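PDB 4KCF: FAD-dependent oxidoreductase from Actinomadura kijaniata, which catalyses, probably, the flavin-dependent N-oxygenation of a dTDP-linked 3-amino-4-keto sugar, a step in forming the kijanose sugar of kijanimicin. Local coordinates for residues A[166-171]-A[178-183]. Sequence-based numbering, arbitrary orientation.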
loop_
_atom_site.group_PDB
_atom_site.type_symbol
_atom_site.label_atom_id
_atom_site.label_comp_id
_atom_site.label_asym_id
_atom_site.label_seq_id
_atom_site.Cartn_x
_atom_site.Cartn_y
_atom_site.Cartn_z
ATOM N N ALA A 166 1.615 -9.219 21.714
ATOM C CA ALA A 166 1.326 -10.545 21.165
ATOM C C ALA A 166 2.319 -10.979 20.102
ATOM O O ALA A 166 2.794 -10.132 19.347
ATOM C CB ALA A 166 -0.081 -10.540 20.540
ATOM N N VAL A 167 2.605 -12.273 20.034
ATOM C CA VAL A 167 3.271 -12.874 18.872
ATOM C C VAL A 167 2.286 -13.778 18.094
ATOM O O VAL A 167 1.935 -14.856 18.565
ATOM C CB VAL A 167 4.681 -13.501 19.213
ATOM C CG1 VAL A 167 4.683 -14.340 20.503
ATOM C CG2 VAL A 167 5.320 -14.272 18.049
ATOM N N THR A 168 1.823 -13.360 16.912
ATOM C CA THR A 168 0.825 -14.117 16.145
ATOM C C THR A 168 1.358 -15.454 15.624
ATOM O O THR A 168 2.231 -15.520 14.752
ATOM C CB THR A 168 0.139 -13.275 15.034
ATOM O OG1 THR A 168 -0.350 -12.042 15.579
ATOM C CG2 THR A 168 -1.033 -14.033 14.423
ATOM N N THR A 169 0.772 -16.522 16.164
ATOM C CA THR A 169 1.183 -17.892 15.864
ATOM C C THR A 169 0.027 -18.767 15.361
ATOM O O THR A 169 -1.150 -18.550 15.672
ATOM C CB THR A 169 1.788 -18.580 17.098
ATOM O OG1 THR A 169 0.737 -18.724 18.048
ATOM C CG2 THR A 169 2.893 -17.789 17.782
ATOM N N LEU A 170 0.396 -19.748 14.544
ATOM C CA LEU A 170 -0.484 -20.791 14.040
ATOM C C LEU A 170 -0.047 -22.087 14.700
ATOM O O LEU A 170 1.139 -22.430 14.650
ATOM C CB LEU A 170 -0.276 -21.016 12.550
ATOM C CG LEU A 170 -1.141 -20.464 11.424
ATOM C CD1 LEU A 170 -0.782 -21.216 10.169
ATOM C CD2 LEU A 170 -2.636 -20.534 11.683
ATOM N N ARG A 171 -0.991 -22.784 15.324
ATOM C CA ARG A 171 -0.709 -24.090 15.915
ATOM C C ARG A 171 -1.656 -25.123 15.283
ATOM O O ARG A 171 -2.793 -24.782 14.924
ATOM C CB ARG A 171 -0.739 -24.048 17.449
ATOM C CG ARG A 171 -1.987 -23.438 18.003
ATOM C CD ARG A 171 -2.006 -23.348 19.516
ATOM N NE ARG A 171 -3.379 -23.070 19.948
ATOM C CZ ARG A 171 -4.169 -23.897 20.637
ATOM N NH1 ARG A 171 -5.411 -23.521 20.939
ATOM N NH2 ARG A 171 -3.751 -25.099 21.033
ATOM N N TRP A 178 -5.711 -25.539 11.518
ATOM C CA TRP A 178 -4.925 -24.714 12.459
ATOM C C TRP A 178 -5.760 -23.818 13.363
ATOM O O TRP A 178 -6.895 -23.448 13.056
ATOM C CB TRP A 178 -3.981 -23.746 11.724
ATOM C CG TRP A 178 -3.148 -24.290 10.599
ATOM C CD1 TRP A 178 -3.523 -24.484 9.302
ATOM C CD2 TRP A 178 -1.776 -24.697 10.689
ATOM N NE1 TRP A 178 -2.455 -24.982 8.570
ATOM C CE2 TRP A 178 -1.371 -25.109 9.400
ATOM C CE3 TRP A 178 -0.845 -24.721 11.738
ATOM C CZ2 TRP A 178 -0.070 -25.558 9.123
ATOM C CZ3 TRP A 178 0.455 -25.177 11.468
ATOM C CH2 TRP A 178 0.822 -25.594 10.167
ATOM N N LEU A 179 -5.118 -23.423 14.458
ATOM C CA LEU A 179 -5.638 -22.429 15.373
ATOM C C LEU A 179 -4.707 -21.206 15.421
ATOM O O LEU A 179 -3.509 -21.299 15.726
ATOM C CB LEU A 179 -5.832 -23.052 16.751
ATOM C CG LEU A 179 -6.851 -24.201 16.861
ATOM C CD1 LEU A 179 -6.970 -24.505 18.346
ATOM C CD2 LEU A 179 -8.246 -23.927 16.290
ATOM N N LEU A 180 -5.282 -20.052 15.095
ATOM C CA LEU A 180 -4.533 -18.807 14.946
ATOM C C LEU A 180 -4.812 -17.972 16.173
ATOM O O LEU A 180 -5.962 -17.601 16.390
ATOM C CB LEU A 180 -4.999 -18.050 13.693
ATOM C CG LEU A 180 -4.396 -16.678 13.323
ATOM C CD1 LEU A 180 -2.875 -16.688 13.124
ATOM C CD2 LEU A 180 -5.071 -16.179 12.066
ATOM N N SER A 181 -3.787 -17.678 16.968
ATOM C CA SER A 181 -3.914 -16.729 18.068
ATOM C C SER A 181 -2.978 -15.528 17.930
ATOM O O SER A 181 -1.864 -15.636 17.422
ATOM C CB SER A 181 -3.603 -17.418 19.397
ATOM O OG SER A 181 -4.567 -18.444 19.585
ATOM N N GLY A 182 -3.412 -14.392 18.459
ATOM C CA GLY A 182 -2.615 -13.178 18.349
ATOM C C GLY A 182 -3.446 -11.944 18.063
ATOM O O GLY A 182 -4.644 -11.904 18.365
ATOM N N ARG A 183 -2.771 -10.921 17.544
ATOM C CA ARG A 183 -3.321 -9.594 17.298
ATOM C C ARG A 183 -2.377 -8.843 16.351
ATOM O O ARG A 183 -1.143 -8.910 16.496
ATOM C CB ARG A 183 -3.687 -8.847 18.591
ATOM C CG ARG A 183 -3.261 -7.397 18.629
ATOM C CD ARG A 183 -4.286 -6.316 18.895
ATOM N NE ARG A 183 -4.599 -6.189 20.299
ATOM C CZ ARG A 183 -5.036 -5.115 20.957
ATOM N NH1 ARG A 183 -5.224 -3.881 20.493
ATOM N NH2 ARG A 183 -5.252 -5.318 22.239
#
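Thr169 with Ser181 and Arg171 with Leu179 are the hydrogen-bonded antiparallel pairs of this hairpin, each closed by two N-H···O bonds. The shortest of these, Leu179 N to Arg171 O, is 2.7 Å and nearly straight at 171°. Between them Leu170 and Leu180 form a non-hydrogen-bonded pair. Beyond the ladder, a weak bond runs from Arg183 N to Thr168 OG1 at 3.3 Å; the same hydroxyl also bonds Asp162.

On the face bearing Leu170 and Leu180, the Leu170 side chain crosses that of Trp178 at about a right angle, at the turn end of the hairpin. Leu170 CD1 sits over the indole face, 3.9 Å from the centroid of the five-membered ring, a CH-pi contact, while Leu170 CD2 presses on Trp178 CB at 3.5 Å. With chi1 -51°, Thr168 OG1 lies beside the backbone N and CG2 swings anti to it, where Thr168 CG2 meets Leu180 CD1 tightly at 3.5 Å. Val254 packs on both Leu170 and Trp178.

On the face of Arg171 and Leu179, the arginine runs extended from CG to NE, with Leu179 CD1 against one guanidinium face; Arg171 NH1 forms a salt bridge with Asp246.

This beta hairpin belongs to the larger mixed sheet of the acyl-CoA dehydrogenase middle domain, where strand 169-172 also runs parallel to 195-202.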